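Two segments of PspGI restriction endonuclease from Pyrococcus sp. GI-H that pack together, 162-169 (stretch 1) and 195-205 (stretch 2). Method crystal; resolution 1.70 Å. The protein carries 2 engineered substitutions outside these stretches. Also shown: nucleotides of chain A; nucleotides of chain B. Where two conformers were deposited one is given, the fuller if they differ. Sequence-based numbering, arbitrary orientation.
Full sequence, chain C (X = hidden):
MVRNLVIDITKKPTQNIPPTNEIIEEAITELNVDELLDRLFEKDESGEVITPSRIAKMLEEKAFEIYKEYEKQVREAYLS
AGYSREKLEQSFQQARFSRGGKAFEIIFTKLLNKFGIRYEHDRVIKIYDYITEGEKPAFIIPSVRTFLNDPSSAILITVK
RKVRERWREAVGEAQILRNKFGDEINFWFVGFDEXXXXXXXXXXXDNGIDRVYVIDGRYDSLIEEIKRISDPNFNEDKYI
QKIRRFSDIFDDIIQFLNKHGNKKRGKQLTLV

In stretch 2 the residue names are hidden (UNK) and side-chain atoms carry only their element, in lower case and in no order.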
ATOM      1  N   LYS C 162      -0.632  -2.984  10.548  1.00 10.16           N
ATOM      2  CA  LYS C 162       0.071  -3.967   9.728  1.00 10.33           C
ATOM      3  C   LYS C 162       0.683  -3.263   8.513  1.00  9.86           C
ATOM      4  O   LYS C 162       0.120  -2.322   7.974  1.00 10.87           O
ATOM      5  CB  LYS C 162      -0.803  -5.128   9.339  1.00 10.97           C
ATOM      6  CG  LYS C 162      -1.080  -5.977  10.550  1.00 10.11           C
ATOM      7  CD  LYS C 162      -2.107  -7.051  10.287  1.00 11.54           C
ATOM      8  CE  LYS C 162      -2.248  -8.002  11.516  1.00 12.53           C
ATOM      9  NZ  LYS C 162      -3.234  -9.102  11.349  1.00 10.79           N
ATOM     10  N   VAL C 163       1.838  -3.760   8.095  1.00  9.94           N
ATOM     11  CA  VAL C 163       2.689  -3.070   7.149  1.00 10.25           C
ATOM     12  C   VAL C 163       2.632  -3.691   5.746  1.00  9.38           C
ATOM     13  O   VAL C 163       2.572  -2.954   4.760  1.00  9.61           O
ATOM     14  CB  VAL C 163       4.137  -2.994   7.674  1.00 10.46           C
ATOM     15  CG1 VAL C 163       5.064  -2.391   6.636  1.00 13.09           C
ATOM     16  CG2 VAL C 163       4.170  -2.227   9.055  1.00 10.86           C
ATOM     17  N   ARG C 164       2.656  -5.028   5.665  1.00  8.92           N
ATOM     18  CA  ARG C 164       2.792  -5.712   4.411  1.00  9.40           C
ATOM     19  C   ARG C 164       3.919  -5.066   3.589  1.00 10.04           C
ATOM     20  O   ARG C 164       4.998  -4.773   4.131  1.00  9.88           O
ATOM     21  CB  ARG C 164       1.453  -5.730   3.690  1.00  9.04           C
ATOM     22  CG  ARG C 164       0.402  -6.471   4.468  1.00  8.67           C
ATOM     23  CD  ARG C 164       0.675  -7.959   4.445  1.00  7.23           C
ATOM     24  NE  ARG C 164      -0.438  -8.727   4.974  1.00  8.14           N
ATOM     25  CZ  ARG C 164      -0.611  -9.012   6.261  1.00  9.40           C
ATOM     26  NH1 ARG C 164       0.285  -8.654   7.172  1.00 11.77           N
ATOM     27  NH2 ARG C 164      -1.668  -9.733   6.643  1.00  9.33           N
ATOM     28  N   GLU C 165       3.664  -4.804   2.305  1.00 10.39           N
ATOM     29  CA  GLU C 165       4.618  -4.175   1.426  1.00 10.68           C
ATOM     30  C   GLU C 165       4.576  -2.645   1.531  1.00 10.00           C
ATOM     31  O   GLU C 165       5.329  -1.957   0.852  1.00 10.16           O
ATOM     32  CB  GLU C 165       4.338  -4.594  -0.032  1.00 10.82           C
ATOM     33  CG  GLU C 165       3.355  -3.795  -0.795  1.00 11.54           C
ATOM     34  CD  GLU C 165       1.896  -3.856  -0.300  1.00  9.36           C
ATOM     35  OE1 GLU C 165       1.564  -4.702   0.545  1.00  9.43           O
ATOM     36  OE2 GLU C 165       1.101  -3.024  -0.766  1.00  8.68           O
ATOM     37  N   ARG C 166       3.624  -2.106   2.297  1.00  9.61           N
ATOM     38  CA  ARG C 166       3.308  -0.694   2.305  1.00  9.15           C
ATOM     39  C   ARG C 166       4.384   0.182   2.934  1.00 10.10           C
ATOM     40  O   ARG C 166       4.352   1.407   2.853  1.00 10.04           O
ATOM     41  CB  ARG C 166       1.921  -0.488   2.946  1.00  8.91           C
ATOM     42  CG  ARG C 166       0.798  -0.982   2.042  1.00  8.94           C
ATOM     43  CD  ARG C 166      -0.555  -0.866   2.678  1.00  7.63           C
ATOM     44  NE  ARG C 166      -0.793  -2.022   3.505  1.00 10.05           N
ATOM     45  CZ  ARG C 166      -0.597  -2.094   4.813  1.00  9.51           C
ATOM     46  NH1 ARG C 166      -0.229  -1.041   5.538  1.00  9.46           N
ATOM     47  NH2 ARG C 166      -0.790  -3.252   5.398  1.00 11.02           N
ATOM     48  N   TRP C 167       5.352  -0.446   3.584  1.00  9.07           N
ATOM     49  CA  TRP C 167       6.530   0.272   4.041  1.00  9.45           C
ATOM     50  C   TRP C 167       7.214   1.021   2.918  1.00  8.75           C
ATOM     51  O   TRP C 167       7.820   2.039   3.164  1.00  9.98           O
ATOM     52  CB  TRP C 167       7.527  -0.661   4.700  1.00 10.41           C
ATOM     53  CG  TRP C 167       8.070  -1.700   3.884  1.00  9.71           C
ATOM     54  CD1 TRP C 167       7.570  -2.971   3.734  1.00 11.45           C
ATOM     55  CD2 TRP C 167       9.251  -1.642   3.121  1.00  8.52           C
ATOM     56  NE1 TRP C 167       8.380  -3.697   2.913  1.00 10.67           N
ATOM     57  CE2 TRP C 167       9.424  -2.902   2.519  1.00  8.77           C
ATOM     58  CE3 TRP C 167      10.196  -0.637   2.876  1.00 11.37           C
ATOM     59  CZ2 TRP C 167      10.506  -3.179   1.687  1.00 11.56           C
ATOM     60  CZ3 TRP C 167      11.272  -0.929   2.090  1.00 10.03           C
ATOM     61  CH2 TRP C 167      11.408  -2.170   1.470  1.00  9.74           C
ATOM     62  N   ARG C 168       7.134   0.520   1.684  1.00  9.23           N
ATOM     63  CA  ARG C 168       7.755   1.258   0.584  1.00  9.69           C
ATOM     64  C   ARG C 168       7.102   2.631   0.378  1.00  9.90           C
ATOM     65  O   ARG C 168       7.723   3.508  -0.179  1.00 10.66           O
ATOM     66  CB  ARG C 168       7.771   0.461  -0.705  1.00  9.35           C
ATOM     67  CG  ARG C 168       8.705  -0.728  -0.634  1.00 10.76           C
ATOM     68  CD  ARG C 168       8.948  -1.305  -2.005  1.00 12.14           C
ATOM     69  NE  ARG C 168       9.830  -2.466  -1.946  1.00 13.32           N
ATOM     70  CZ  ARG C 168       9.456  -3.668  -1.544  1.00 13.85           C
ATOM     71  NH1 ARG C 168       8.176  -3.915  -1.240  1.00 12.03           N
ATOM     72  NH2 ARG C 168      10.334  -4.661  -1.504  1.00 13.35           N
ATOM     73  N   GLU C 169       5.845   2.801   0.818  1.00  9.23           N
ATOM     74  CA  GLU C 169       5.188   4.088   0.792  1.00  9.48           C
ATOM     75  C   GLU C 169       5.977   5.088   1.607  1.00  9.84           C
ATOM     76  O   GLU C 169       6.094   6.232   1.232  1.00  9.60           O
ATOM     77  CB  GLU C 169       3.788   4.032   1.329  1.00 10.05           C
ATOM     78  CG  GLU C 169       2.859   3.210   0.450  1.00 10.95           C
ATOM     79  CD  GLU C 169       1.462   3.096   0.993  1.00  9.57           C
ATOM     80  OE1 GLU C 169       1.227   3.500   2.151  1.00 11.67           O
ATOM     81  OE2 GLU C 169       0.627   2.606   0.212  1.00 11.59           O
ATOM     82  N   UNK C 195       4.792  -9.091  12.252  1.00 15.46           N
ATOM     83  CA  UNK C 195       5.442  -9.741  11.124  1.00 16.67           C
ATOM     84  C   UNK C 195       6.318  -8.780  10.335  1.00 14.87           C
ATOM     85  O   UNK C 195       6.699  -9.048   9.219  1.00 15.41           O
ATOM     86  c   UNK C 195       3.558 -11.446  10.925  1.00 22.98           C
ATOM     87  c   UNK C 195       4.361 -12.439  11.769  1.00 31.34           C
ATOM     88  o   UNK C 195       5.393 -12.977  11.268  1.00 37.17           O
ATOM     89  o   UNK C 195       3.949 -12.697  12.931  1.00 36.74           O
ATOM     90  c   UNK C 195       4.398 -10.399  10.214  1.00 17.83           C
ATOM     91  N   UNK C 196       6.675  -7.671  10.963  1.00 14.25           N
ATOM     92  CA  UNK C 196       7.559  -6.695  10.338  1.00 13.87           C
ATOM     93  C   UNK C 196       8.868  -7.394   9.946  1.00 12.87           C
ATOM     94  O   UNK C 196       9.438  -8.095  10.744  1.00 13.23           O
ATOM     95  c   UNK C 196       7.809  -5.576  11.313  1.00 13.89           C
ATOM     96  c   UNK C 196       9.881  -4.212  11.028  1.00 18.81           C
ATOM     97  c   UNK C 196       9.967  -2.321   9.626  1.00 20.01           C
ATOM     98  c   UNK C 196      10.561  -3.166  10.481  1.00 18.94           C
ATOM     99  c   UNK C 196       7.954  -3.587   9.799  1.00 19.91           C
ATOM    100  c   UNK C 196       8.649  -2.525   9.252  1.00 21.23           C
ATOM    101  c   UNK C 196       8.560  -4.425  10.719  1.00 17.14           C
ATOM    102  N   UNK C 197       9.335  -7.180   8.719  1.00 12.60           N
ATOM    103  CA  UNK C 197      10.462  -7.936   8.179  1.00 12.69           C
ATOM    104  C   UNK C 197      11.808  -7.227   8.308  1.00 13.39           C
ATOM    105  O   UNK C 197      11.901  -6.007   8.323  1.00 12.87           O
ATOM    106  c   UNK C 197       8.846  -8.785   6.443  1.00 14.30           C
ATOM    107  o   UNK C 197      10.466  -7.029   5.933  1.00 13.16           O
ATOM    108  c   UNK C 197      10.265  -8.234   6.687  1.00 13.17           C
ATOM    109  N   UNK C 198      12.852  -8.042   8.378  1.00 12.92           N
ATOM    110  CA  UNK C 198      14.225  -7.523   8.420  1.00 13.70           C
ATOM    111  C   UNK C 198      14.547  -6.732   7.178  1.00 12.04           C
ATOM    112  O   UNK C 198      15.138  -5.669   7.274  1.00 11.89           O
ATOM    113  c   UNK C 198      16.657  -8.133   8.686  1.00 16.36           C
ATOM    114  c   UNK C 198      15.136  -9.676   7.518  1.00 15.11           C
ATOM    115  c   UNK C 198      17.703  -9.268   8.960  1.00 16.76           C
ATOM    116  c   UNK C 198      15.232  -8.657   8.634  1.00 14.24           C
ATOM    117  N   UNK C 199      14.146  -7.220   6.019  1.00 11.55           N
ATOM    118  CA  UNK C 199      14.467  -6.516   4.779  1.00 11.85           C
ATOM    119  C   UNK C 199      13.884  -5.120   4.838  1.00 10.56           C
ATOM    120  O   UNK C 199      14.558  -4.156   4.491  1.00 10.74           O
ATOM    121  o   UNK C 199      14.943  -4.373  -1.224  1.00 12.67           O
ATOM    122  c   UNK C 199      15.781  -5.659   0.623  1.00 13.04           C
ATOM    123  c   UNK C 199      14.248  -6.477   2.286  1.00 12.10           C
ATOM    124  c   UNK C 199      13.211  -5.865   1.573  1.00 12.12           C
ATOM    125  c   UNK C 199      13.451  -5.185   0.420  1.00 13.70           C
ATOM    126  c   UNK C 199      14.738  -5.063  -0.056  1.00 12.15           C
ATOM    127  c   UNK C 199      15.524  -6.383   1.780  1.00 12.26           C
ATOM    128  c   UNK C 199      13.977  -7.236   3.540  1.00 12.14           C
ATOM    129  N   UNK C 200      12.626  -5.015   5.283  1.00 10.45           N
ATOM    130  CA  UNK C 200      11.971  -3.723   5.267  1.00 10.96           C
ATOM    131  C   UNK C 200      12.738  -2.755   6.159  1.00 11.53           C
ATOM    132  O   UNK C 200      12.932  -1.596   5.799  1.00 11.53           O
ATOM    133  c   UNK C 200      10.502  -3.853   5.643  1.00 10.83           C
ATOM    134  o   UNK C 200      10.302  -4.154   6.989  1.00 12.37           O
ATOM    135  N   UNK C 201      13.204  -3.251   7.300  1.00 11.34           N
ATOM    136  CA  UNK C 201      13.931  -2.402   8.263  1.00 11.32           C
ATOM    137  C   UNK C 201      15.215  -1.901   7.613  1.00 11.50           C
ATOM    138  O   UNK C 201      15.519  -0.703   7.581  1.00 11.83           O
ATOM    139  c   UNK C 201      14.216  -3.176   9.544  1.00 11.20           C
ATOM    140  N   UNK C 202      15.984  -2.842   7.091  0.50 11.25           N
ATOM    141  CA  UNK C 202      17.288  -2.528   6.506  0.50 11.25           C
ATOM    142  C   UNK C 202      17.151  -1.611   5.290  0.50 11.12           C
ATOM    143  O   UNK C 202      17.803  -0.586   5.191  0.50 10.74           O
ATOM    144  c   UNK C 202      18.036  -3.818   6.152  0.50 11.59           C
ATOM    145  c   UNK C 202      18.329  -4.598   7.442  0.50 11.59           C
ATOM    146  c   UNK C 202      18.933  -5.958   7.186  0.50 12.16           C
ATOM    147  c   UNK C 202      19.311  -3.492   5.411  0.50 11.80           C
ATOM    148  N   UNK C 203      16.292  -1.991   4.348  1.00 11.25           N
ATOM    149  CA  UNK C 203      16.060  -1.185   3.158  1.00 11.77           C
ATOM    150  C   UNK C 203      15.589   0.235   3.537  1.00 10.79           C
ATOM    151  O   UNK C 203      16.056   1.195   3.003  1.00 11.96           O
ATOM    152  c   UNK C 203      15.037  -1.879   2.244  1.00 12.64           C
ATOM    153  N   UNK C 204      14.660   0.347   4.477  0.50 11.39           N
ATOM    154  CA  UNK C 204      14.212   1.659   4.922  0.50 11.92           C
ATOM    155  C   UNK C 204      15.389   2.484   5.424  0.50 11.15           C
ATOM    156  O   UNK C 204      15.619   3.605   4.971  0.50 12.34           O
ATOM    157  c   UNK C 204       9.450   2.402   5.709  0.50 25.14           C
ATOM    158  c   UNK C 204      11.916   0.915   5.532  0.50 14.77           C
ATOM    159 se   UNK C 204      10.464   1.141   6.794  0.50 20.61          SE
ATOM    160  c   UNK C 204      13.175   1.534   6.025  0.50 12.05           C
ATOM    161  N   UNK C 205      16.145   1.905   6.343  1.00 11.60           N
ATOM    162  CA  UNK C 205      17.233   2.641   6.962  1.00 11.38           C
ATOM    163  C   UNK C 205      18.324   3.072   5.959  1.00 11.95           C
ATOM    164  O   UNK C 205      19.062   4.056   6.194  1.00 12.99           O
ATOM    165  c   UNK C 205      16.607   3.012   9.969  1.00 11.55           C
ATOM    166  c   UNK C 205      17.470   0.664  10.199  1.00 11.35           C
ATOM    167  c   UNK C 205      17.820   1.851   8.116  1.00 11.50           C
ATOM    168  c   UNK C 205      16.859   1.660   9.261  1.00 10.78           C
TER
ATOM    169  P    DG A   7      -9.605  -7.412  10.182  1.00 12.34           P
ATOM    170  OP1  DG A   7     -10.528  -6.630   9.332  1.00 11.86           O
ATOM    171  OP2  DG A   7     -10.135  -8.443  11.104  1.00 12.95           O
ATOM    172  O5'  DG A   7      -8.517  -8.115   9.263  1.00 11.09           O
ATOM    173  C5'  DG A   7      -7.864  -7.423   8.208  1.00 10.24           C
ATOM    174  C4'  DG A   7      -7.162  -8.429   7.330  1.00 10.53           C
ATOM    175  O4'  DG A   7      -6.432  -7.755   6.276  1.00  9.14           O
ATOM    176  C3'  DG A   7      -6.120  -9.265   8.074  1.00  7.67           C
ATOM    177  O3'  DG A   7      -6.013 -10.538   7.444  1.00 10.09           O
ATOM    178  C2'  DG A   7      -4.844  -8.498   7.797  1.00  9.87           C
ATOM    179  C1'  DG A   7      -5.085  -8.197   6.336  1.00  9.09           C
ATOM    180  N9   DG A   7      -4.240  -7.165   5.749  1.00  9.35           N
ATOM    181  C8   DG A   7      -3.218  -6.478   6.362  1.00 11.06           C
ATOM    182  N7   DG A   7      -2.613  -5.646   5.564  1.00 10.01           N
ATOM    183  C5   DG A   7      -3.277  -5.785   4.354  1.00  8.02           C
ATOM    184  C6   DG A   7      -3.059  -5.151   3.109  1.00  9.39           C
ATOM    185  O6   DG A   7      -2.188  -4.328   2.803  1.00 10.06           O
ATOM    186  N1   DG A   7      -3.977  -5.569   2.152  1.00  9.74           N
ATOM    187  C2   DG A   7      -4.973  -6.494   2.366  1.00  8.76           C
ATOM    188  N2   DG A   7      -5.775  -6.755   1.319  1.00  9.16           N
ATOM    189  N3   DG A   7      -5.170  -7.110   3.514  1.00  8.78           N
ATOM    190  C4   DG A   7      -4.297  -6.710   4.460  1.00  6.79           C
ATOM    191  P    DA B   4       7.490  -7.471  -1.475  1.00 19.85           P
ATOM    192  OP1  DA B   4       8.768  -7.132  -2.149  1.00 22.60           O
ATOM    193  OP2  DA B   4       7.093  -6.753  -0.240  1.00 16.71           O
ATOM    194  O5'  DA B   4       6.345  -7.300  -2.554  1.00 19.33           O
ATOM    195  C5'  DA B   4       6.278  -8.192  -3.656  1.00 18.22           C
ATOM    196  C4'  DA B   4       4.864  -8.253  -4.173  1.00 14.29           C
ATOM    197  O4'  DA B   4       4.041  -9.056  -3.295  1.00 15.73           O
ATOM    198  C3'  DA B   4       4.200  -6.883  -4.243  1.00 13.83           C
ATOM    199  O3'  DA B   4       3.458  -6.817  -5.444  1.00 13.76           O
ATOM    200  C2'  DA B   4       3.298  -6.860  -3.020  1.00 14.44           C
ATOM    201  C1'  DA B   4       2.894  -8.319  -2.903  1.00 14.00           C
ATOM    202  N9   DA B   4       2.545  -8.741  -1.550  1.00 12.19           N
ATOM    203  C8   DA B   4       3.224  -8.489  -0.383  1.00 11.61           C
ATOM    204  N7   DA B   4       2.675  -9.030   0.676  1.00 13.97           N
ATOM    205  C5   DA B   4       1.554  -9.680   0.173  1.00 11.92           C
ATOM    206  C6   DA B   4       0.559 -10.449   0.787  1.00 16.48           C
ATOM    207  N6   DA B   4       0.532 -10.710   2.094  1.00 17.27           N
ATOM    208  N1   DA B   4      -0.421 -10.952   0.000  1.00 16.47           N
ATOM    209  C2   DA B   4      -0.384 -10.689  -1.315  1.00 15.21           C
ATOM    210  N3   DA B   4       0.506  -9.979  -2.010  1.00  9.98           N
ATOM    211  C4   DA B   4       1.458  -9.501  -1.195  1.00 12.43           C
ATOM    212  P    DG A   8      -5.922 -11.861   8.335  1.00 11.58           P
ATOM    213  OP1  DG A   8      -6.826 -11.700   9.501  1.00 11.13           O
ATOM    214  OP2  DG A   8      -4.496 -12.211   8.555  1.00 12.39           O
ATOM    215  O5'  DG A   8      -6.552 -12.956   7.372  1.00 10.10           O
ATOM    216  C5'  DG A   8      -7.897 -12.815   6.938  1.00 10.43           C
ATOM    217  C4'  DG A   8      -8.013 -13.146   5.470  1.00 10.55           C
ATOM    218  O4'  DG A   8      -7.332 -12.149   4.664  1.00  9.16           O
ATOM    219  C3'  DG A   8      -7.411 -14.485   5.068  1.00  9.48           C
ATOM    220  O3'  DG A   8      -8.214 -15.013   4.021  1.00 11.06           O
ATOM    221  C2'  DG A   8      -6.033 -14.097   4.560  1.00  9.06           C
ATOM    222  C1'  DG A   8      -6.309 -12.761   3.889  1.00 10.16           C
ATOM    223  N9   DG A   8      -5.162 -11.857   3.868  1.00  9.42           N
ATOM    224  C8   DG A   8      -4.273 -11.632   4.890  1.00  9.45           C
ATOM    225  N7   DG A   8      -3.349 -10.762   4.582  1.00 11.12           N
ATOM    226  C5   DG A   8      -3.644 -10.392   3.279  1.00  8.96           C
ATOM    227  C6   DG A   8      -2.995  -9.475   2.412  1.00 10.11           C
ATOM    228  O6   DG A   8      -2.004  -8.767   2.639  1.00  8.65           O
ATOM    229  N1   DG A   8      -3.616  -9.416   1.170  1.00  8.65           N
ATOM    230  C2   DG A   8      -4.728 -10.138   0.807  1.00 11.07           C
ATOM    231  N2   DG A   8      -5.171  -9.950  -0.441  1.00  9.12           N
ATOM    232  N3   DG A   8      -5.353 -10.981   1.612  1.00  9.87           N
ATOM    233  C4   DG A   8      -4.760 -11.063   2.821  1.00 10.35           C

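Position 195 carries three carbons in a chain, the third carrying both oxygens, so the carboxylate carbon is two bonds beyond CB: E195. Its end leads away from stretch 1, and it is exposed.

Position 196 has one carbon leading into a ring of six carbons with no oxygen, and a ring carbon lies against V163 CG2. This is F196. The side chain starts sideways and its ring comes nearer, placing F196 CD1 4.1 Å from V163 CG2. The methyl lies at the ring edge, a purely apolar touch.

At 197 the first carbon carries one oxygen and one carbon, with nothing in contact on stretch 1. That is T197, and it stands just before the helix. Its OG1 accepts from the backbone N of position 200 at 3.0 Å, a capping bond that satisfies an otherwise free amide of the first turn.

Position 198 shows four carbons, forked at the first, with one arm two carbons long, out of reach of stretch 1: I198.

Position 199 has one carbon, then a six-carbon ring bearing an oxygen; a ring carbon touches both W167 and R168. Hence Y199, whose CE2 lies 3.8 Å from W167 CZ2 and 3.7 Å from R168 NH2. The Y199 ring and the six-membered ring of W167 form an oblique pair, planes at 77°, while the hydroxyl is hydrogen-bonded elsewhere in the structure.

Position 200 is one carbon and one oxygen, the carbon lying over the indole of W167: S200. Its CB sits 3.4 Å from W167 CE2, almost on the normal of the five-membered ring, a CH-pi contact. S200 OG turns back to donate to T197 O at 2.8 Å, so the polar end is spent within its own stretch and the carbon faces the indole.

Position 201 has a single carbon and points away: A201. Position 202 again has four carbons forked at the first, one arm longer, out of reach: I202.

Position 203 is a lone carbon pointing toward stretch 1 and touching W167: A203. Its CB reaches W167 CH2 at 3.7 Å, close enough to help wall the indole.

Position 204 is an unbranched run of two carbons, selenium and a carbon, packed against W167: selenomethionine, M204. Its CG is 3.5 Å from W167 CE3, and its CE comes within 3.0 Å of W167 O, a tight approach.

Position 205 has four carbons forked at the second, beyond reach: L205.

Stretch 1 also addresses DNA: R166 NE donates to DG7 of chain A O6 at 2.8 Å and R164 NE to DG8 of chain A O6 at 2.8 Å. The contact itself is a knob in a hole: W167 sits among Y199, S200, A203 and M204, residues from successive turns of one helix. No hydrogen bond crosses between the stretches; shape and apolar surface do the work.

Stretch 2 195-205: EFTIYSAIAML
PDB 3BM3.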